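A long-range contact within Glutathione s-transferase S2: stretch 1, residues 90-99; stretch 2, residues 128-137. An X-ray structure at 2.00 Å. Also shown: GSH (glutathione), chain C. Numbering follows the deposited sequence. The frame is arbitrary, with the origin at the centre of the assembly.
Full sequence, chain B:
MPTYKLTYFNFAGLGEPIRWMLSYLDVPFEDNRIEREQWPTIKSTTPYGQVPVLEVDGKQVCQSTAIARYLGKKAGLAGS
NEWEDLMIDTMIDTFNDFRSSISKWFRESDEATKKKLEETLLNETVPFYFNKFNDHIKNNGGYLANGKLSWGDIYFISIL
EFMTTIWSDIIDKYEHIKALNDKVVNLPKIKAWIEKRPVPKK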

ATOM      1  N   THR B  90      -2.162   6.649  -5.947  1.00 11.03           N
ATOM      2  CA  THR B  90      -2.593   7.411  -4.775  1.00 11.69           C
ATOM      3  C   THR B  90      -4.021   7.051  -4.371  1.00 11.97           C
ATOM      4  O   THR B  90      -4.308   6.906  -3.177  1.00 14.59           O
ATOM      5  CB  THR B  90      -2.452   8.929  -4.998  1.00 17.49           C
ATOM      6  OG1 THR B  90      -2.711   9.593  -3.755  1.00 19.10           O
ATOM      7  CG2 THR B  90      -3.419   9.434  -5.991  1.00 13.62           C
ATOM      8  N   MET B  91      -4.918   6.870  -5.337  1.00 12.87           N
ATOM      9  CA  MET B  91      -6.296   6.505  -5.019  1.00 12.92           C
ATOM     10  C   MET B  91      -6.396   5.117  -4.397  1.00 13.88           C
ATOM     11  O   MET B  91      -7.175   4.895  -3.449  1.00 11.28           O
ATOM     12  CB  MET B  91      -7.164   6.572  -6.278  1.00 12.38           C
ATOM     13  CG  MET B  91      -7.415   7.995  -6.803  1.00 18.46           C
ATOM     14  SD  MET B  91      -7.988   9.161  -5.546  1.00 19.38           S
ATOM     15  CE  MET B  91      -9.531   8.387  -5.192  1.00 18.54           C
ATOM     16  N   ILE B  92      -5.608   4.161  -4.877  1.00 11.63           N
ATOM     17  CA  ILE B  92      -5.711   2.825  -4.296  1.00 10.77           C
ATOM     18  C   ILE B  92      -5.080   2.776  -2.911  1.00 13.33           C
ATOM     19  O   ILE B  92      -5.559   2.049  -2.031  1.00 10.47           O
ATOM     20  CB  ILE B  92      -5.098   1.781  -5.256  1.00 12.73           C
ATOM     21  CG1 ILE B  92      -5.994   1.660  -6.503  1.00 17.58           C
ATOM     22  CG2 ILE B  92      -4.930   0.462  -4.569  1.00 12.14           C
ATOM     23  CD1 ILE B  92      -7.443   1.250  -6.190  1.00 16.18           C
ATOM     24  N   ASP B  93      -3.983   3.509  -2.690  1.00 10.70           N
ATOM     25  CA  ASP B  93      -3.420   3.539  -1.356  1.00  9.61           C
ATOM     26  C   ASP B  93      -4.413   4.181  -0.383  1.00 13.09           C
ATOM     27  O   ASP B  93      -4.556   3.741   0.756  1.00 12.03           O
ATOM     28  CB  ASP B  93      -2.087   4.294  -1.341  1.00  9.35           C
ATOM     29  CG  ASP B  93      -0.870   3.399  -1.760  1.00 15.37           C
ATOM     30  OD1 ASP B  93      -1.038   2.215  -2.067  1.00 13.79           O
ATOM     31  OD2 ASP B  93       0.268   3.907  -1.752  1.00 17.65           O
ATOM     32  N   THR B  94      -5.135   5.201  -0.837  1.00 11.72           N
ATOM     33  CA  THR B  94      -6.154   5.811  -0.002  1.00 11.24           C
ATOM     34  C   THR B  94      -7.290   4.833   0.266  1.00 12.66           C
ATOM     35  O   THR B  94      -7.757   4.718   1.402  1.00 13.06           O
ATOM     36  CB  THR B  94      -6.639   7.094  -0.675  1.00 13.48           C
ATOM     37  OG1 THR B  94      -5.543   8.019  -0.653  1.00 12.51           O
ATOM     38  CG2 THR B  94      -7.813   7.704   0.057  1.00 18.00           C
ATOM     39  N   PHE B  95      -7.744   4.117  -0.763  1.00 11.50           N
ATOM     40  CA  PHE B  95      -8.736   3.068  -0.571  1.00 12.81           C
ATOM     41  C   PHE B  95      -8.238   2.037   0.439  1.00 16.39           C
ATOM     42  O   PHE B  95      -9.001   1.545   1.275  1.00 12.55           O
ATOM     43  CB  PHE B  95      -9.047   2.394  -1.908  1.00  9.99           C
ATOM     44  CG  PHE B  95     -10.019   1.278  -1.813  1.00 18.22           C
ATOM     45  CD1 PHE B  95     -11.306   1.504  -1.391  1.00 16.30           C
ATOM     46  CD2 PHE B  95      -9.659  -0.002  -2.194  1.00 16.36           C
ATOM     47  CE1 PHE B  95     -12.196   0.483  -1.319  1.00 16.24           C
ATOM     48  CE2 PHE B  95     -10.566  -1.055  -2.122  1.00 22.57           C
ATOM     49  CZ  PHE B  95     -11.825  -0.819  -1.700  1.00 18.25           C
ATOM     50  N   ASN B  96      -6.948   1.712   0.395  1.00 13.72           N
ATOM     51  CA  ASN B  96      -6.455   0.703   1.333  1.00 13.46           C
ATOM     52  C   ASN B  96      -6.405   1.259   2.755  1.00 14.23           C
ATOM     53  O   ASN B  96      -6.660   0.515   3.698  1.00 15.82           O
ATOM     54  CB  ASN B  96      -5.098   0.173   0.886  1.00 12.13           C
ATOM     55  CG  ASN B  96      -5.211  -0.776  -0.331  1.00 21.25           C
ATOM     56  OD1 ASN B  96      -6.249  -1.383  -0.576  1.00 18.69           O
ATOM     57  ND2 ASN B  96      -4.148  -0.887  -1.082  1.00 22.35           N
ATOM     58  N   ASP B  97      -6.155   2.566   2.919  1.00 11.77           N
ATOM     59  CA  ASP B  97      -6.284   3.192   4.226  1.00 15.33           C
ATOM     60  C   ASP B  97      -7.716   3.061   4.723  1.00 20.21           C
ATOM     61  O   ASP B  97      -7.953   2.709   5.882  1.00 19.17           O
ATOM     62  CB  ASP B  97      -5.920   4.672   4.157  1.00 14.40           C
ATOM     63  CG  ASP B  97      -4.443   4.928   4.106  1.00 24.97           C
ATOM     64  OD1 ASP B  97      -3.650   4.016   4.423  1.00 17.03           O
ATOM     65  OD2 ASP B  97      -4.076   6.073   3.747  1.00 20.59           O
ATOM     66  N   PHE B  98      -8.687   3.326   3.848  1.00 16.34           N
ATOM     67  CA  PHE B  98     -10.095   3.131   4.207  1.00 14.20           C
ATOM     68  C   PHE B  98     -10.336   1.713   4.663  1.00 17.61           C
ATOM     69  O   PHE B  98     -10.919   1.474   5.730  1.00 18.98           O
ATOM     70  CB  PHE B  98     -11.016   3.420   3.034  1.00 15.02           C
ATOM     71  CG  PHE B  98     -12.394   2.818   3.195  1.00 15.44           C
ATOM     72  CD1 PHE B  98     -13.284   3.337   4.123  1.00 21.63           C
ATOM     73  CD2 PHE B  98     -12.786   1.731   2.454  1.00 16.48           C
ATOM     74  CE1 PHE B  98     -14.558   2.788   4.279  1.00 23.60           C
ATOM     75  CE2 PHE B  98     -14.046   1.181   2.601  1.00 26.09           C
ATOM     76  CZ  PHE B  98     -14.936   1.716   3.529  1.00 21.04           C
ATOM     77  N   ARG B  99      -9.891   0.740   3.868  1.00 15.66           N
ATOM     78  CA  ARG B  99     -10.328  -0.606   4.203  1.00 24.20           C
ATOM     79  C   ARG B  99      -9.627  -1.145   5.433  1.00 26.70           C
ATOM     80  O   ARG B  99     -10.101  -2.133   6.009  1.00 25.44           O
ATOM     81  CB  ARG B  99     -10.202  -1.536   3.004  1.00 29.89           C
ATOM     82  CG  ARG B  99      -8.901  -2.065   2.687  1.00 28.36           C
ATOM     83  CD  ARG B  99      -9.062  -3.013   1.464  1.00 34.51           C
ATOM     84  NE  ARG B  99      -7.771  -3.241   0.808  1.00 37.18           N
ATOM     85  CZ  ARG B  99      -6.797  -3.968   1.341  1.00 36.40           C
ATOM     86  NH1 ARG B  99      -6.986  -4.536   2.529  1.00 42.38           N
ATOM     87  NH2 ARG B  99      -5.635  -4.120   0.704  1.00 30.10           N
TER
HETATM   88  N1  GSH C 301      -1.111   5.514   3.916  1.00 19.03           N
HETATM   89  CA1 GSH C 301      -0.749   6.867   4.308  1.00 17.32           C
HETATM   90  C1  GSH C 301       0.631   7.235   3.767  1.00 21.50           C
HETATM   91  O11 GSH C 301       0.955   8.429   3.483  1.00 16.99           O
HETATM   92  O12 GSH C 301       1.451   6.284   3.665  1.00 17.70           O
HETATM   93  CB1 GSH C 301      -0.623   6.902   5.856  1.00 18.27           C
HETATM   94  CG1 GSH C 301      -0.550   8.364   6.261  1.00 25.13           C
HETATM   95  CD1 GSH C 301      -0.644   8.473   7.804  1.00 26.62           C
HETATM   96  OE1 GSH C 301      -0.884   7.543   8.489  1.00 24.04           O
HETATM   97  N2  GSH C 301      -0.389   9.811   8.314  1.00 25.40           N
HETATM   98  CA2 GSH C 301      -0.394  10.127   9.726  1.00 26.08           C
HETATM   99  C2  GSH C 301      -1.276  11.347   9.977  1.00 28.86           C
HETATM  100  O2  GSH C 301      -1.456  12.172   9.147  1.00 23.43           O
HETATM  101  CB2 GSH C 301       1.004  10.577  10.090  1.00 21.85           C
HETATM  102  SG2 GSH C 301       2.305   9.381   9.713  1.00 25.51           S
HETATM  103  N3  GSH C 301      -1.815  11.486  11.318  1.00 27.18           N
HETATM  104  CA3 GSH C 301      -2.594  12.647  11.696  1.00 32.64           C
HETATM  105  C3  GSH C 301      -4.070  12.341  11.658  1.00 31.50           C
HETATM  106  O31 GSH C 301      -4.841  13.231  12.088  1.00 29.56           O
HETATM  107  O32 GSH C 301      -4.488  11.239  11.212  1.00 30.51           O
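Stretch 2 128-137: FYFNKFNDHI

Stretch 2 is helical from F128 to I137, as is stretch 1 from T90 to R99, and each helix extends beyond its stretch at both ends. They run nearly antiparallel, with 158° between their N-to-C directions and a signed crossing angle of -158°. The start of stretch 2 therefore lies beside the end of stretch 1: the CA atoms of F98 and Y129 are 6.9 Å apart, while those of M91 and F133 are separated by 8.5 Å. At closest approach the axes are 10.9 Å apart, a wide spacing that is filled by large side chains. The contact buries 445 Å², and no hydrogen bond crosses it; it is built from apolar and aromatic packing.

F98 covers the most surface. Its CA-to-CB bond points toward stretch 2, and with chi1 in t, its ring touches those of both Y129 and F130. F98 CD1 lies 3.7 Å from Y129 CD2, and F98 CZ approaches F130 CE1 to 3.5 Å. Both ring pairs are oblique, with centroids 5.6 Å apart for Y129 and 5.0 Å for F130. Closer to the backbone, F98 CB sits over one face of the Y129 ring, 3.9 Å from its centroid, in a CH-pi contact. A flat aromatic side chain serves well here, since Y129 can receive an aliphatic carbon on its face while its phenol oxygen reaches onward: Y129 OH is 4.3 Å from D97 CB. The carboxylate of D97 is engaged by glutathione, whose N1 donates hydrogen bonds to D97 OD1 and OD2, both at 3.0 Å.

One turn further along stretch 2, F133 fills the middle of the contact. Its CB leaves sideways, but the ring swings in to meet three residues. M91 CE is 3.9 Å from F133 CD1, T94 CG2 is 3.9 Å from F133 CE1 at the ring edge, and F95 CD1 is 4.0 Å from F133 CE2. The methyl of T94 is a compact apolar group at the edge of this broad ring, which also comes close to the stretch 1 backbone, where F133 CZ lies 4.0 Å from F95 CA.

M91 closes the other end. Flexible and polarizable, its side chain folds through three m torsions so that SD lies over one face of the H136 ring, 3.8 Å from the centroid, with M91 SD 3.6 Å from H136 NE2. The methyl, M91 CE, also stands over that face, 4.0 Å from the centroid. Methionine thus joins the imidazole of H136 to the phenyl ring of F133.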

ATOM      1  N   PHE B 128     -17.053   9.769   4.911  1.00 21.74           N
ATOM      2  CA  PHE B 128     -15.860  10.584   4.713  1.00 20.16           C
ATOM      3  C   PHE B 128     -15.142  10.169   3.436  1.00 18.76           C
ATOM      4  O   PHE B 128     -14.922  10.985   2.529  1.00 21.55           O
ATOM      5  CB  PHE B 128     -14.930  10.480   5.924  1.00 18.08           C
ATOM      6  CG  PHE B 128     -13.638  11.231   5.755  1.00 22.04           C
ATOM      7  CD1 PHE B 128     -13.551  12.559   6.105  1.00 21.38           C
ATOM      8  CD2 PHE B 128     -12.532  10.616   5.189  1.00 19.20           C
ATOM      9  CE1 PHE B 128     -12.373  13.262   5.934  1.00 25.47           C
ATOM     10  CE2 PHE B 128     -11.353  11.309   5.014  1.00 28.39           C
ATOM     11  CZ  PHE B 128     -11.276  12.636   5.383  1.00 26.14           C
ATOM     12  N   TYR B 129     -14.809   8.880   3.322  1.00 22.35           N
ATOM     13  CA  TYR B 129     -14.085   8.408   2.140  1.00 18.11           C
ATOM     14  C   TYR B 129     -14.980   8.361   0.916  1.00 14.91           C
ATOM     15  O   TYR B 129     -14.578   8.788  -0.171  1.00 16.70           O
ATOM     16  CB  TYR B 129     -13.480   7.012   2.379  1.00 17.35           C
ATOM     17  CG  TYR B 129     -12.249   7.073   3.248  1.00 20.41           C
ATOM     18  CD1 TYR B 129     -11.002   7.360   2.717  1.00 19.52           C
ATOM     19  CD2 TYR B 129     -12.341   6.871   4.599  1.00 17.82           C
ATOM     20  CE1 TYR B 129      -9.880   7.433   3.536  1.00 19.83           C
ATOM     21  CE2 TYR B 129     -11.243   6.956   5.415  1.00 19.11           C
ATOM     22  CZ  TYR B 129     -10.013   7.221   4.886  1.00 26.64           C
ATOM     23  OH  TYR B 129      -8.934   7.313   5.729  1.00 20.75           O
ATOM     24  N   PHE B 130     -16.199   7.837   1.054  1.00 16.37           N
ATOM     25  CA  PHE B 130     -16.968   7.584  -0.160  1.00 18.07           C
ATOM     26  C   PHE B 130     -17.497   8.859  -0.804  1.00 18.47           C
ATOM     27  O   PHE B 130     -17.663   8.878  -2.027  1.00 11.88           O
ATOM     28  CB  PHE B 130     -18.104   6.628   0.113  1.00 19.47           C
ATOM     29  CG  PHE B 130     -17.667   5.197   0.223  1.00 20.54           C
ATOM     30  CD1 PHE B 130     -16.391   4.875   0.677  1.00 20.33           C
ATOM     31  CD2 PHE B 130     -18.522   4.185  -0.130  1.00 25.89           C
ATOM     32  CE1 PHE B 130     -15.988   3.557   0.776  1.00 23.85           C
ATOM     33  CE2 PHE B 130     -18.143   2.857  -0.019  1.00 30.90           C
ATOM     34  CZ  PHE B 130     -16.883   2.537   0.419  1.00 28.03           C
ATOM     35  N   ASN B 131     -17.795   9.913  -0.030  1.00 17.83           N
ATOM     36  CA  ASN B 131     -18.174  11.177  -0.674  1.00 20.06           C
ATOM     37  C   ASN B 131     -17.010  11.699  -1.517  1.00 19.44           C
ATOM     38  O   ASN B 131     -17.197  12.161  -2.647  1.00 19.19           O
ATOM     39  CB  ASN B 131     -18.585  12.233   0.357  1.00 22.46           C
ATOM     40  CG  ASN B 131     -20.016  12.064   0.876  1.00 19.20           C
ATOM     41  OD1 ASN B 131     -20.925  11.698   0.147  1.00 24.44           O
ATOM     42  ND2 ASN B 131     -20.202  12.361   2.138  1.00 21.08           N
ATOM     43  N   LYS B 132     -15.782  11.602  -0.993  1.00 16.48           N
ATOM     44  CA  LYS B 132     -14.630  12.050  -1.772  1.00 18.95           C
ATOM     45  C   LYS B 132     -14.402  11.168  -2.997  1.00 15.81           C
ATOM     46  O   LYS B 132     -14.118  11.684  -4.084  1.00 17.26           O
ATOM     47  CB  LYS B 132     -13.391  12.091  -0.887  1.00 19.44           C
ATOM     48  CG  LYS B 132     -13.354  13.342   0.018  1.00 25.64           C
ATOM     49  CD  LYS B 132     -12.596  13.052   1.300  1.00 30.09           C
ATOM     50  CE  LYS B 132     -12.537  14.260   2.206  1.00 26.55           C
ATOM     51  NZ  LYS B 132     -11.689  15.366   1.641  1.00 34.76           N
ATOM     52  N   PHE B 133     -14.479   9.837  -2.834  1.00 17.99           N
ATOM     53  CA  PHE B 133     -14.351   8.933  -3.977  1.00 14.03           C
ATOM     54  C   PHE B 133     -15.415   9.252  -5.015  1.00 23.32           C
ATOM     55  O   PHE B 133     -15.146   9.304  -6.225  1.00 19.47           O
ATOM     56  CB  PHE B 133     -14.519   7.465  -3.547  1.00 13.80           C
ATOM     57  CG  PHE B 133     -13.445   6.929  -2.627  1.00 17.33           C
ATOM     58  CD1 PHE B 133     -12.219   7.555  -2.462  1.00 18.46           C
ATOM     59  CD2 PHE B 133     -13.685   5.762  -1.922  1.00 17.70           C
ATOM     60  CE1 PHE B 133     -11.265   7.024  -1.614  1.00 20.61           C
ATOM     61  CE2 PHE B 133     -12.748   5.259  -1.054  1.00 20.45           C
ATOM     62  CZ  PHE B 133     -11.534   5.887  -0.920  1.00 18.77           C
ATOM     63  N   ASN B 134     -16.650   9.412  -4.546  1.00 21.46           N
ATOM     64  CA  ASN B 134     -17.772   9.741  -5.428  1.00 22.95           C
ATOM     65  C   ASN B 134     -17.497  11.026  -6.221  1.00 15.57           C
ATOM     66  O   ASN B 134     -17.615  11.051  -7.449  1.00 23.29           O
ATOM     67  CB  ASN B 134     -19.030   9.865  -4.565  1.00 18.77           C
ATOM     68  CG  ASN B 134     -20.320   9.702  -5.355  1.00 21.53           C
ATOM     69  OD1 ASN B 134     -20.447   8.876  -6.259  1.00 22.82           O
ATOM     70  ND2 ASN B 134     -21.293  10.492  -4.995  1.00 27.02           N
ATOM     71  N   ASP B 135     -17.083  12.087  -5.529  1.00 20.57           N
ATOM     72  CA  ASP B 135     -16.757  13.356  -6.176  1.00 20.83           C
ATOM     73  C   ASP B 135     -15.561  13.198  -7.109  1.00 28.80           C
ATOM     74  O   ASP B 135     -15.531  13.754  -8.213  1.00 22.67           O
ATOM     75  CB  ASP B 135     -16.505  14.392  -5.064  1.00 29.59           C
ATOM     76  CG  ASP B 135     -15.878  15.716  -5.545  1.00 39.50           C
ATOM     77  OD1 ASP B 135     -16.637  16.648  -5.882  1.00 37.70           O
ATOM     78  OD2 ASP B 135     -14.628  15.863  -5.496  1.00 44.92           O
ATOM     79  N   HIS B 136     -14.584  12.389  -6.708  1.00 20.17           N
ATOM     80  CA  HIS B 136     -13.399  12.204  -7.541  1.00 21.60           C
ATOM     81  C   HIS B 136     -13.751  11.488  -8.827  1.00 16.78           C
ATOM     82  O   HIS B 136     -13.316  11.893  -9.909  1.00 20.35           O
ATOM     83  CB  HIS B 136     -12.345  11.431  -6.752  1.00 23.45           C
ATOM     84  CG  HIS B 136     -11.052  11.271  -7.463  1.00 18.84           C
ATOM     85  ND1 HIS B 136     -10.042  12.198  -7.374  1.00 24.36           N
ATOM     86  CD2 HIS B 136     -10.583  10.269  -8.247  1.00 24.71           C
ATOM     87  CE1 HIS B 136      -9.003  11.778  -8.077  1.00 32.66           C
ATOM     88  NE2 HIS B 136      -9.299  10.602  -8.606  1.00 25.87           N
ATOM     89  N   ILE B 137     -14.546  10.419  -8.736  1.00 19.37           N
ATOM     90  CA  ILE B 137     -14.947   9.700  -9.939  1.00 13.37           C
ATOM     91  C   ILE B 137     -15.780  10.601 -10.850  1.00 23.70           C
ATOM     92  O   ILE B 137     -15.569  10.643 -12.063  1.00 21.15           O
ATOM     93  CB  ILE B 137     -15.704   8.419  -9.565  1.00 17.56           C
ATOM     94  CG1 ILE B 137     -14.751   7.398  -8.884  1.00 15.04           C
ATOM     95  CG2 ILE B 137     -16.343   7.789 -10.789  1.00 18.24           C
ATOM     96  CD1 ILE B 137     -15.515   6.296  -8.264  1.00 18.01           C
TER